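Local structure of SusD superfamily protein (Parabacteroides distasonis, 3OTN) at residues 46-51 with 423-428; 251-256 with 355-360; 289-294 with 414-419; 366-371 with 380-385. The protein probably binds carbohydrate nutrients at the bacterial outer membrane, like other SusD-type proteins. All coordinates share one frame; numbering follows the deposited sequence.

Contact 1. Residues 46-51 with 423-428; sequences LLLEYM and KMWFDM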
# COMPACT_ATOMS: atom_id res chain seq x y z
N LEU A 46 7.83 -5.30 -2.29
CA LEU A 46 7.92 -6.11 -3.49
C LEU A 46 6.88 -7.21 -3.56
O LEU A 46 6.49 -7.58 -4.68
CB LEU A 46 9.33 -6.70 -3.67
CG LEU A 46 10.51 -5.76 -3.80
CD1 LEU A 46 11.80 -6.53 -3.79
CD2 LEU A 46 10.44 -4.84 -5.06
N LEU A 47 6.44 -7.74 -2.41
CA LEU A 47 5.44 -8.82 -2.37
C LEU A 47 4.18 -8.44 -3.12
O LEU A 47 3.59 -9.27 -3.82
CB LEU A 47 5.05 -9.20 -0.92
CG LEU A 47 4.08 -10.40 -0.75
CD1 LEU A 47 4.68 -11.72 -1.29
CD2 LEU A 47 3.65 -10.60 0.72
N LEU A 48 3.78 -7.18 -2.94
CA LEU A 48 2.54 -6.65 -3.51
C LEU A 48 2.70 -6.10 -4.92
O LEU A 48 1.72 -5.69 -5.51
CB LEU A 48 1.95 -5.60 -2.59
CG LEU A 48 1.73 -5.99 -1.11
CD1 LEU A 48 1.20 -4.79 -0.34
CD2 LEU A 48 0.80 -7.18 -0.96
N GLU A 49 3.92 -6.08 -5.45
CA GLU A 49 4.16 -5.69 -6.84
C GLU A 49 4.56 -6.82 -7.75
O GLU A 49 4.38 -6.72 -8.98
CB GLU A 49 5.22 -4.59 -6.90
CG GLU A 49 4.83 -3.30 -6.10
CD GLU A 49 3.55 -2.64 -6.60
OE1 GLU A 49 3.26 -2.69 -7.83
OE2 GLU A 49 2.83 -2.06 -5.78
N TYR A 50 5.11 -7.87 -7.19
CA TYR A 50 5.66 -8.95 -8.05
C TYR A 50 4.65 -9.84 -8.72
O TYR A 50 5.03 -10.51 -9.69
CB TYR A 50 6.71 -9.76 -7.31
CG TYR A 50 8.10 -9.16 -7.21
CD1 TYR A 50 8.50 -8.05 -7.97
CD2 TYR A 50 9.06 -9.78 -6.42
CE1 TYR A 50 9.82 -7.60 -7.91
CE2 TYR A 50 10.36 -9.31 -6.35
CZ TYR A 50 10.73 -8.22 -7.09
OH TYR A 50 12.04 -7.81 -7.01
N MSE A 51 3.38 -9.83 -8.30
CA MSE A 51 2.40 -10.68 -8.96
C MSE A 51 1.46 -9.94 -9.90
O MSE A 51 0.68 -10.59 -10.58
CB MSE A 51 1.58 -11.50 -7.97
CG MSE A 51 2.39 -12.53 -7.20
SE MSE A 51 3.14 -13.92 -8.34
CE MSE A 51 1.83 -14.29 -9.61
N LYS A 423 -1.15 -0.82 -4.29
CA LYS A 423 -2.64 -0.83 -4.36
C LYS A 423 -3.22 -1.77 -5.39
O LYS A 423 -4.32 -2.30 -5.21
CB LYS A 423 -3.17 0.59 -4.70
CG LYS A 423 -2.77 1.68 -3.75
CD LYS A 423 -3.31 1.44 -2.36
CE LYS A 423 -2.76 2.48 -1.37
NZ LYS A 423 -3.63 2.51 -0.20
N MSE A 424 -2.49 -1.92 -6.50
CA MSE A 424 -2.94 -2.63 -7.67
C MSE A 424 -3.22 -4.13 -7.37
O MSE A 424 -4.24 -4.69 -7.82
CB MSE A 424 -1.90 -2.47 -8.80
CG MSE A 424 -2.25 -3.08 -10.10
SE MSE A 424 -0.75 -2.94 -11.35
CE MSE A 424 -0.90 -1.02 -11.75
N TRP A 425 -2.31 -4.78 -6.64
CA TRP A 425 -2.48 -6.22 -6.36
C TRP A 425 -3.79 -6.43 -5.57
O TRP A 425 -4.60 -7.28 -5.92
CB TRP A 425 -1.29 -6.81 -5.61
CG TRP A 425 -1.43 -8.29 -5.37
CD1 TRP A 425 -1.54 -8.90 -4.18
CD2 TRP A 425 -1.55 -9.32 -6.36
NE1 TRP A 425 -1.68 -10.25 -4.34
CE2 TRP A 425 -1.69 -10.54 -5.67
CE3 TRP A 425 -1.54 -9.33 -7.75
CZ2 TRP A 425 -1.83 -11.76 -6.33
CZ3 TRP A 425 -1.69 -10.52 -8.40
CH2 TRP A 425 -1.82 -11.72 -7.70
N PHE A 426 -3.99 -5.62 -4.54
CA PHE A 426 -5.24 -5.66 -3.76
C PHE A 426 -6.50 -5.36 -4.61
O PHE A 426 -7.52 -6.04 -4.45
CB PHE A 426 -5.17 -4.70 -2.57
CG PHE A 426 -4.16 -5.09 -1.50
CD1 PHE A 426 -3.95 -6.42 -1.15
CD2 PHE A 426 -3.42 -4.11 -0.85
CE1 PHE A 426 -3.03 -6.76 -0.14
CE2 PHE A 426 -2.52 -4.43 0.14
CZ PHE A 426 -2.31 -5.75 0.50
N ASP A 427 -6.42 -4.40 -5.53
CA ASP A 427 -7.53 -4.19 -6.51
C ASP A 427 -7.84 -5.46 -7.34
O ASP A 427 -9.00 -5.86 -7.51
CB ASP A 427 -7.20 -3.06 -7.49
CG ASP A 427 -7.22 -1.70 -6.87
OD1 ASP A 427 -7.58 -1.51 -5.68
OD2 ASP A 427 -6.88 -0.76 -7.63
N MSE A 428 -6.80 -6.10 -7.83
CA MSE A 428 -6.94 -7.33 -8.60
C MSE A 428 -7.63 -8.44 -7.79
O MSE A 428 -8.47 -9.15 -8.31
CB MSE A 428 -5.58 -7.79 -9.15
CG MSE A 428 -4.97 -6.86 -10.19
SE MSE A 428 -3.17 -7.46 -10.66
CE MSE A 428 -2.72 -6.26 -12.14
O HOH W 1 0.17 -3.58 -5.74

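Contact 2. Residues 251-256 with 355-360; sequences YQVQFS and WSVYRY. With EDO (1,2-ethanediol), chain K; EDO (1,2-ethanediol), chain S.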
# COMPACT_ATOMS: atom_id res chain seq x y z
N TYR A 251 -2.22 8.90 5.64
CA TYR A 251 -1.39 8.07 6.53
C TYR A 251 -0.16 7.54 5.78
O TYR A 251 -0.28 7.05 4.67
CB TYR A 251 -2.25 6.93 7.13
CG TYR A 251 -1.60 6.36 8.34
CD1 TYR A 251 -1.58 7.07 9.54
CD2 TYR A 251 -0.94 5.13 8.29
CE1 TYR A 251 -0.92 6.56 10.67
CE2 TYR A 251 -0.28 4.60 9.41
CZ TYR A 251 -0.26 5.31 10.59
OH TYR A 251 0.39 4.80 11.67
N GLN A 252 1.01 7.62 6.41
CA GLN A 252 2.23 7.27 5.75
C GLN A 252 3.17 6.54 6.70
O GLN A 252 3.14 6.75 7.90
CB GLN A 252 2.95 8.56 5.29
CG GLN A 252 2.21 9.41 4.27
CD GLN A 252 3.11 10.37 3.56
OE1 GLN A 252 3.56 11.36 4.16
NE2 GLN A 252 3.40 10.10 2.28
N VAL A 253 4.08 5.76 6.12
CA VAL A 253 5.25 5.30 6.81
C VAL A 253 6.24 6.47 6.89
O VAL A 253 6.48 7.15 5.89
CB VAL A 253 5.91 4.14 6.09
CG1 VAL A 253 7.10 3.69 6.90
CG2 VAL A 253 4.92 2.93 5.94
N GLN A 254 6.80 6.69 8.08
CA GLN A 254 7.64 7.87 8.35
C GLN A 254 9.11 7.56 8.16
O GLN A 254 9.66 6.61 8.76
CB GLN A 254 7.44 8.42 9.77
CG GLN A 254 5.95 8.70 10.15
CD GLN A 254 5.31 9.76 9.29
OE1 GLN A 254 4.20 9.59 8.74
NE2 GLN A 254 6.00 10.84 9.14
N PHE A 255 9.74 8.40 7.35
CA PHE A 255 11.19 8.39 7.12
C PHE A 255 11.70 9.79 7.39
O PHE A 255 11.06 10.78 7.03
CB PHE A 255 11.49 7.92 5.69
CG PHE A 255 11.13 6.46 5.43
CD1 PHE A 255 11.90 5.44 5.97
CD2 PHE A 255 10.05 6.13 4.64
CE1 PHE A 255 11.58 4.12 5.73
CE2 PHE A 255 9.73 4.80 4.40
CZ PHE A 255 10.50 3.80 4.92
N SER A 256 12.80 9.90 8.12
CA SER A 256 13.41 11.19 8.42
C SER A 256 14.90 11.04 8.64
O SER A 256 15.37 9.96 9.06
CB SER A 256 12.72 11.85 9.64
OG SER A 256 13.04 11.19 10.86
N TRP A 355 6.65 7.06 2.75
CA TRP A 355 5.93 6.10 1.88
C TRP A 355 4.44 6.09 2.26
O TRP A 355 4.09 5.84 3.41
CB TRP A 355 6.52 4.72 2.00
CG TRP A 355 5.81 3.61 1.28
CD1 TRP A 355 4.93 2.70 1.84
CD2 TRP A 355 5.86 3.29 -0.11
NE1 TRP A 355 4.49 1.84 0.89
CE2 TRP A 355 5.04 2.17 -0.32
CE3 TRP A 355 6.58 3.82 -1.20
CZ2 TRP A 355 4.88 1.58 -1.56
CZ3 TRP A 355 6.43 3.22 -2.45
CH2 TRP A 355 5.58 2.11 -2.61
N SER A 356 3.57 6.36 1.30
CA SER A 356 2.13 6.41 1.58
C SER A 356 1.46 5.08 1.87
O SER A 356 1.74 4.08 1.22
CB SER A 356 1.41 7.06 0.43
OG SER A 356 1.77 8.39 0.39
N VAL A 357 0.58 5.08 2.87
CA VAL A 357 -0.40 4.01 3.07
C VAL A 357 -1.75 4.45 2.48
O VAL A 357 -2.38 3.69 1.75
CB VAL A 357 -0.53 3.64 4.59
CG1 VAL A 357 -1.66 2.65 4.82
CG2 VAL A 357 0.79 3.10 5.10
N TYR A 358 -2.20 5.66 2.81
CA TYR A 358 -3.38 6.28 2.14
C TYR A 358 -3.09 7.71 1.76
O TYR A 358 -2.57 8.47 2.58
CB TYR A 358 -4.66 6.26 3.02
CG TYR A 358 -5.25 4.88 3.11
CD1 TYR A 358 -5.88 4.32 2.02
CD2 TYR A 358 -5.12 4.12 4.26
CE1 TYR A 358 -6.36 3.02 2.06
CE2 TYR A 358 -5.61 2.83 4.31
CZ TYR A 358 -6.23 2.30 3.21
OH TYR A 358 -6.69 1.03 3.23
N ARG A 359 -3.43 8.08 0.53
CA ARG A 359 -3.42 9.46 0.08
C ARG A 359 -4.77 9.80 -0.55
O ARG A 359 -5.56 8.94 -0.88
CB ARG A 359 -2.26 9.74 -0.86
CG ARG A 359 -2.30 9.07 -2.23
CD ARG A 359 -1.07 9.46 -2.97
NE ARG A 359 -0.89 8.87 -4.31
CZ ARG A 359 -1.04 9.51 -5.47
NH1 ARG A 359 -1.46 10.77 -5.51
NH2 ARG A 359 -0.74 8.88 -6.63
N TYR A 360 -5.06 11.08 -0.66
CA TYR A 360 -6.37 11.56 -1.10
C TYR A 360 -6.79 11.07 -2.47
O TYR A 360 -7.98 10.76 -2.67
CB TYR A 360 -6.35 13.08 -1.07
CG TYR A 360 -7.68 13.80 -1.16
CD1 TYR A 360 -8.75 13.44 -0.37
CD2 TYR A 360 -7.79 14.92 -1.96
CE1 TYR A 360 -9.92 14.15 -0.41
CE2 TYR A 360 -8.96 15.65 -2.01
CZ TYR A 360 -10.01 15.26 -1.23
OH TYR A 360 -11.16 15.97 -1.30
C1 EDO K . 7.07 3.94 10.88
O1 EDO K . 6.29 5.04 10.33
C2 EDO K . 8.56 4.30 10.98
O2 EDO K . 9.13 4.16 9.67
C1 EDO S . -13.73 16.80 -5.00
O1 EDO S . -14.40 17.15 -6.22
C2 EDO S . -12.23 16.79 -5.23
O2 EDO S . -11.56 17.17 -4.02

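Contact 3. Residues 289-294 with 414-419; sequences KEFVES and RYFDLC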
# COMPACT_ATOMS: atom_id res chain seq x y z
N LYS A 289 7.74 -2.59 -20.02
CA LYS A 289 7.52 -1.82 -21.26
C LYS A 289 6.03 -1.84 -21.65
O LYS A 289 5.50 -0.82 -22.03
CB LYS A 289 8.41 -2.43 -22.36
CG LYS A 289 8.13 -2.00 -23.82
CD LYS A 289 8.92 -2.89 -24.81
CE LYS A 289 8.17 -3.11 -26.14
NZ LYS A 289 8.12 -1.90 -27.00
N GLU A 290 5.37 -2.98 -21.53
CA GLU A 290 3.94 -3.16 -21.88
C GLU A 290 2.98 -2.31 -21.04
O GLU A 290 2.00 -1.76 -21.56
CB GLU A 290 3.49 -4.64 -21.78
CG GLU A 290 4.14 -5.60 -22.80
CD GLU A 290 5.51 -6.16 -22.36
OE1 GLU A 290 6.11 -5.66 -21.36
OE2 GLU A 290 5.98 -7.08 -23.04
N PHE A 291 3.25 -2.19 -19.74
CA PHE A 291 2.46 -1.31 -18.90
C PHE A 291 2.70 0.15 -19.24
O PHE A 291 1.74 0.92 -19.34
CB PHE A 291 2.70 -1.54 -17.42
CG PHE A 291 1.84 -0.66 -16.53
CD1 PHE A 291 0.46 -0.71 -16.62
CD2 PHE A 291 2.43 0.23 -15.63
CE1 PHE A 291 -0.35 0.09 -15.80
CE2 PHE A 291 1.65 1.04 -14.81
CZ PHE A 291 0.25 0.97 -14.89
N VAL A 292 3.96 0.53 -19.39
CA VAL A 292 4.27 1.93 -19.69
C VAL A 292 3.59 2.33 -21.00
O VAL A 292 2.97 3.40 -21.09
CB VAL A 292 5.79 2.17 -19.73
CG1 VAL A 292 6.13 3.56 -20.30
CG2 VAL A 292 6.39 1.99 -18.31
N GLU A 293 3.64 1.44 -22.00
CA GLU A 293 3.09 1.76 -23.32
C GLU A 293 1.55 1.64 -23.38
O GLU A 293 0.98 1.95 -24.41
CB GLU A 293 3.81 0.92 -24.39
CG GLU A 293 5.30 1.35 -24.42
CD GLU A 293 6.17 0.64 -25.42
OE1 GLU A 293 5.71 -0.33 -26.05
OE2 GLU A 293 7.34 1.11 -25.57
N SER A 294 0.90 1.20 -22.28
CA SER A 294 -0.57 1.10 -22.19
C SER A 294 -1.30 2.39 -21.81
O SER A 294 -2.52 2.45 -21.92
CB SER A 294 -0.98 0.01 -21.18
OG SER A 294 -0.80 0.37 -19.83
N ARG A 414 -7.00 4.16 -11.38
CA ARG A 414 -6.34 3.50 -10.28
C ARG A 414 -5.01 2.89 -10.75
O ARG A 414 -3.99 3.04 -10.08
CB ARG A 414 -7.22 2.45 -9.63
CG ARG A 414 -8.40 3.07 -8.84
CD ARG A 414 -9.16 1.98 -8.06
NE ARG A 414 -8.31 1.50 -6.99
CZ ARG A 414 -8.07 2.13 -5.86
NH1 ARG A 414 -8.70 3.25 -5.55
NH2 ARG A 414 -7.23 1.60 -4.99
N TYR A 415 -5.04 2.17 -11.88
CA TYR A 415 -3.82 1.58 -12.41
C TYR A 415 -2.82 2.69 -12.77
O TYR A 415 -1.65 2.64 -12.37
CB TYR A 415 -4.09 0.74 -13.67
CG TYR A 415 -4.52 -0.70 -13.41
CD1 TYR A 415 -5.76 -1.00 -12.84
CD2 TYR A 415 -3.71 -1.76 -13.79
CE1 TYR A 415 -6.19 -2.32 -12.65
CE2 TYR A 415 -4.12 -3.07 -13.60
CZ TYR A 415 -5.34 -3.35 -13.05
OH TYR A 415 -5.69 -4.66 -12.86
N PHE A 416 -3.29 3.68 -13.52
CA PHE A 416 -2.40 4.69 -14.07
C PHE A 416 -1.87 5.67 -13.04
O PHE A 416 -0.69 6.05 -13.13
CB PHE A 416 -3.04 5.43 -15.22
CG PHE A 416 -3.38 4.53 -16.43
CD1 PHE A 416 -2.46 3.60 -16.94
CD2 PHE A 416 -4.59 4.66 -17.06
CE1 PHE A 416 -2.79 2.80 -18.05
CE2 PHE A 416 -4.93 3.87 -18.17
CZ PHE A 416 -4.02 2.95 -18.66
N ASP A 417 -2.71 6.10 -12.11
CA ASP A 417 -2.34 7.12 -11.13
C ASP A 417 -1.68 6.55 -9.88
O ASP A 417 -0.77 7.17 -9.31
CB ASP A 417 -3.54 7.98 -10.71
CG ASP A 417 -3.23 9.45 -10.67
OD1 ASP A 417 -2.83 9.94 -11.74
OD2 ASP A 417 -3.34 10.11 -9.59
N LEU A 418 -2.15 5.38 -9.45
CA LEU A 418 -1.61 4.74 -8.25
C LEU A 418 -0.58 3.62 -8.48
O LEU A 418 -0.27 2.85 -7.57
CB LEU A 418 -2.78 4.21 -7.39
CG LEU A 418 -3.92 5.23 -7.19
CD1 LEU A 418 -5.06 4.57 -6.40
CD2 LEU A 418 -3.39 6.47 -6.46
N CYS A 419 -0.04 3.50 -9.69
CA CYS A 419 0.88 2.40 -9.96
C CYS A 419 2.09 2.40 -9.04
O CYS A 419 2.64 3.45 -8.74
CB CYS A 419 1.37 2.44 -11.41
SG CYS A 419 2.07 4.04 -11.97

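Contact 4. Residues 366-371 with 380-385; sequences MYAEAQ and QQSIDI. With EDO (1,2-ethanediol), chain S.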
# COMPACT_ATOMS: atom_id res chain seq x y z
N MSE A 366 -11.68 5.56 -4.64
CA MSE A 366 -12.51 4.64 -3.84
C MSE A 366 -13.94 5.15 -3.71
O MSE A 366 -14.86 4.34 -3.78
CB MSE A 366 -11.91 4.39 -2.45
CG MSE A 366 -10.66 3.53 -2.50
SE MSE A 366 -10.25 2.85 -0.72
CE MSE A 366 -9.82 4.49 0.18
N TYR A 367 -14.13 6.47 -3.56
CA TYR A 367 -15.48 7.03 -3.59
C TYR A 367 -16.18 6.76 -4.93
O TYR A 367 -17.31 6.24 -4.93
CB TYR A 367 -15.56 8.54 -3.29
CG TYR A 367 -17.01 9.05 -3.40
CD1 TYR A 367 -17.92 8.87 -2.36
CD2 TYR A 367 -17.48 9.64 -4.57
CE1 TYR A 367 -19.26 9.28 -2.49
CE2 TYR A 367 -18.79 10.07 -4.70
CZ TYR A 367 -19.68 9.88 -3.65
OH TYR A 367 -20.97 10.29 -3.78
N ALA A 368 -15.54 7.12 -6.05
CA ALA A 368 -16.12 6.89 -7.39
C ALA A 368 -16.49 5.41 -7.59
O ALA A 368 -17.56 5.11 -8.12
CB ALA A 368 -15.17 7.34 -8.52
N GLU A 369 -15.60 4.51 -7.18
CA GLU A 369 -15.85 3.08 -7.35
C GLU A 369 -17.02 2.59 -6.52
O GLU A 369 -17.92 1.95 -7.04
CB GLU A 369 -14.58 2.25 -7.08
CG GLU A 369 -14.81 0.75 -7.33
CD GLU A 369 -13.53 -0.11 -7.34
OE1 GLU A 369 -12.44 0.43 -7.16
OE2 GLU A 369 -13.64 -1.34 -7.57
N ALA A 370 -17.01 2.89 -5.23
CA ALA A 370 -18.11 2.51 -4.34
C ALA A 370 -19.45 3.10 -4.78
O ALA A 370 -20.49 2.41 -4.74
CB ALA A 370 -17.80 2.95 -2.89
N GLN A 371 -19.43 4.38 -5.17
CA GLN A 371 -20.64 5.11 -5.53
C GLN A 371 -21.28 4.50 -6.77
O GLN A 371 -22.50 4.23 -6.77
CB GLN A 371 -20.35 6.62 -5.75
CG GLN A 371 -21.58 7.46 -6.00
CD GLN A 371 -21.95 7.55 -7.48
OE1 GLN A 371 -21.10 7.82 -8.32
NE2 GLN A 371 -23.22 7.32 -7.81
N GLN A 380 -22.44 13.30 -9.94
CA GLN A 380 -21.56 14.39 -10.38
C GLN A 380 -20.21 14.39 -9.66
O GLN A 380 -19.21 14.73 -10.27
CB GLN A 380 -22.23 15.77 -10.24
CG GLN A 380 -21.48 16.91 -10.98
CD GLN A 380 -21.41 16.67 -12.49
OE1 GLN A 380 -22.42 16.33 -13.12
NE2 GLN A 380 -20.23 16.83 -13.06
N GLN A 381 -20.20 14.00 -8.38
CA GLN A 381 -18.97 13.98 -7.58
C GLN A 381 -17.97 12.98 -8.18
O GLN A 381 -16.80 13.30 -8.30
CB GLN A 381 -19.29 13.62 -6.12
CG GLN A 381 -18.08 13.53 -5.19
CD GLN A 381 -17.32 14.82 -5.08
OE1 GLN A 381 -17.58 15.59 -4.17
NE2 GLN A 381 -16.37 15.09 -6.01
N SER A 382 -18.47 11.82 -8.61
CA SER A 382 -17.62 10.77 -9.19
C SER A 382 -17.12 11.18 -10.56
O SER A 382 -15.96 10.97 -10.88
CB SER A 382 -18.38 9.43 -9.27
OG SER A 382 -18.71 8.95 -7.98
N ILE A 383 -18.01 11.78 -11.36
CA ILE A 383 -17.64 12.30 -12.66
C ILE A 383 -16.53 13.33 -12.51
O ILE A 383 -15.53 13.27 -13.22
CB ILE A 383 -18.86 12.91 -13.40
CG1 ILE A 383 -19.80 11.79 -13.87
CG2 ILE A 383 -18.43 13.79 -14.62
CD1 ILE A 383 -21.14 12.29 -14.37
N ASP A 384 -16.70 14.26 -11.57
CA ASP A 384 -15.70 15.31 -11.32
C ASP A 384 -14.36 14.71 -10.86
O ASP A 384 -13.32 15.19 -11.25
CB ASP A 384 -16.21 16.34 -10.29
CG ASP A 384 -17.31 17.23 -10.83
OD1 ASP A 384 -17.53 17.30 -12.05
OD2 ASP A 384 -17.98 17.89 -10.00
N ILE A 385 -14.38 13.66 -10.04
CA ILE A 385 -13.16 13.00 -9.54
C ILE A 385 -12.34 12.41 -10.71
O ILE A 385 -11.14 12.71 -10.85
CB ILE A 385 -13.51 11.90 -8.48
CG1 ILE A 385 -13.85 12.57 -7.15
CG2 ILE A 385 -12.39 10.82 -8.33
CD1 ILE A 385 -14.65 11.67 -6.18
C1 EDO S . -13.73 16.80 -5.00
O1 EDO S . -14.40 17.15 -6.22
C2 EDO S . -12.23 16.79 -5.23
O2 EDO S . -11.56 17.17 -4.02

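Contact 1. Residues 46-51 with 423-428
Leu48 and Met51, in the loop between strands 42-43 and 55-56, pack on Trp425 and Phe426 in the first turn of helix 424-431, joining an early loop to a late helix in the interior of this SusD-family fold. Backbones come closest at Leu48 and Trp425, whose CA atoms are 5.8 Å apart. The Trp425 side chain starts toward the loop, its CG anti to the backbone N (chi1 -177°). Selenomethionine Met51 lays its CB over one face of the indole. This is a CH-pi contact, with Met51 CB 3.5 Å from the centroid of the six-membered ring of Trp425. The chain of Met51 then bends, and its selenium leads away. Leu48 O sits 3.2 Å from Trp425 CB, at the root of the same side chain. Both methyls of Leu48 reach the far end of the Phe426 ring. Leu48 CD2 lies 3.7 Å from Phe426 CZ, and Leu48 CD1 touches Phe426 CZ and CE2. Ile132 of helix 108-133 touches both Leu48 and Phe426.

One water supplies the polar link. It donates to Leu48 O at 2.6 Å and to Glu49 OE2 at 3.1 Å, and accepts from Trp425 N at 2.9 Å. Glu49 OE2 also takes a bond from Asn422 N, just before the helix. Met51 O is bonded by Tyr456 OH. The direct contacts between the two segments are thus mostly apolar, while the water satisfies a buried loop carbonyl and an amide of the first helical turn. The Glu49 carboxylate, bonded by Asn422 N and by the water beside the helix start, would probably be stabilised there.

Contact 2. Residues 251-256 with 355-360
Tyr251 and Val253 pair with Tyr358 and Trp355 in a small antiparallel sheet, where strand 249-253 runs between strands 355-356 and 358-359. Backbone bonds come first. Val253 and Trp355 form a hydrogen-bonded pair, with Val253 N to Trp355 O at 2.7 Å and the return bond from Trp355 N to Val253 O. Gln252 and Ser356 are a non-hydrogen-bonded pair. The register then slips by one residue in a classic beta bulge. Tyr251 O accepts from both Val357 N, at 2.8 Å, and Tyr358 N, at 3.0 Å. Tyr251 N closes the pair by donating to Tyr358 O, at 169°.

A side-chain bond adds to this. The Gln252 chain is extended beyond CG, and NE2 donates to Ser356 OG at 3.0 Å. The other end of that amide, OE1, is held by Asn245 and Asn354.

Tyr251, Val253 and Trp355 point to the other face of the sheet. Apolar contacts gather round them. Val357 CB meets the edge of the Tyr251 ring at CD2, 4.0 Å away, with the two side chains pointing the same way. Val253 CG2 touches the indole edge at Trp355 CD1. Phe255 lies beside Trp355, its CE2 4.0 Å from Trp355 CB.

The sheet packs against helices. Tyr251 rests on Met121 of helix 108-133 and Ala189 of helix 187-202, and Tyr358 touches both helices too. Past the bulge, Arg359 takes the N-cap position of helix 360-375.

Contact 3. Residues 289-294 with 414-419
Ser294 and Phe416 bring their CA atoms no closer than 9.1 Å where the short helix 289-292 faces helix 403-418. Phe291 and Ser294 look toward Tyr415 and Phe416 of helix 403-418 and Cys419, which follows it. Side chains therefore bridge the gap, meeting each other and two backbone carbonyls, Tyr415 O and Ser294 O. The result is an aromatic packing that ties a short helix to a long one within the SusD-family region.

Phe291 is the reaching group. Its CG is anti to the backbone N (chi1 -178°), and the ring meets the other segment rim first. Tyr415 O lies in the ring plane at the edge, 3.6 Å from Phe291 CZ. Cys419 CB meets the same rim at Phe291 CE2, 3.7 Å away. The Cys419 sulfur is also at the edge, with SG 5.5 Å from the ring centroid of Phe291. Phe291 CE1 makes looser contacts with Tyr415 CD2 and Phe416 CD1, each at 4.3 Å. Phe416 also meets the ring of Phe295.

Within the first segment, Lys289 NZ and Glu293 OE1 form a salt bridge. Glu293 OE2 is bonded by Tyr334 OH as well. Ser294 OG donates to Phe291 O at 2.6 Å, and Ser294 N bonds the same carbonyl. Phe291 O is thus held by two donors, and the bond from OG sets the direction of the hydroxyl, which lies in the plane of the Phe416 ring, 3.6 Å from Phe416 CE1.

Contact 4. Residues 366-371 with 380-385
The Tyr367 ring meets Gln381, Ser382 and Ile385 across the contact, and Gln371, one turn later in the same helix, lays CB over one face, offset toward the rim. The three partners approach the ring obliquely. Gln381 CG is 3.6 Å from Tyr367 CE2, and the glutamine amide stands nearly perpendicular to the ring, at 89°. Ser382 OG is 3.5 Å from the same CE2. Ile385 CD1 touches Tyr367 CD2 at 3.8 Å, its side chain crossing that of the tyrosine at about a right angle.

Ser382 is the polar centre. Its OG donates to Gln371 OE1 at 2.7 Å, in the plane of the amide carbonyl and on a lone pair. Asn379 pairs with Tyr367 OH and also donates its N to Gln371 OE1, so two bonds grip this buried oxygen. Gln371 NE2 is held by Thr377 and Asp375, which together fix the rotation of the amide. Small side chains let the backbones close in. Ala368 CA and Ser382 CA are 4.5 Å apart, and Ala368 CB meets Ser382 CB at 3.9 Å.

Past the ring, Gln381 NE2 donates to O1 of a 1,2-ethanediol, probably from the crystallisation liquor. Tyr367 also touches Ser220 and Leu221 of helix 210-225. The axes of the two short segments approach to 9.0 Å with 137° between their directions, as in a helical hairpin: helices 360-375 and 380-392 joined by a short loop.

Contacts 2, 3 and 4 are all nested along the chain inside the loop closed by contact 1. Contacts 1 and 3 are the nearest pair, with centres about 13 Å apart. Asp427 OD2 bridges to Arg414 NE at 2.7 Å, and selenomethionine Met424 packs on Tyr415 and Phe291. Contact 1 reaches contact 2, about 17 Å between centres, through Lys423 NZ and Val357 O, a probable hydrogen bond of 2.6 Å. Strand 358-359 leads directly into helix 360-375, linking contact 2 to contact 4. Both touch one 1,2-ethanediol, bound by Tyr360, Gln381 and Gln388 and probably from the crystallisation liquor. Arg414 of contact 3 packs on Met366 and Glu369 of contact 4.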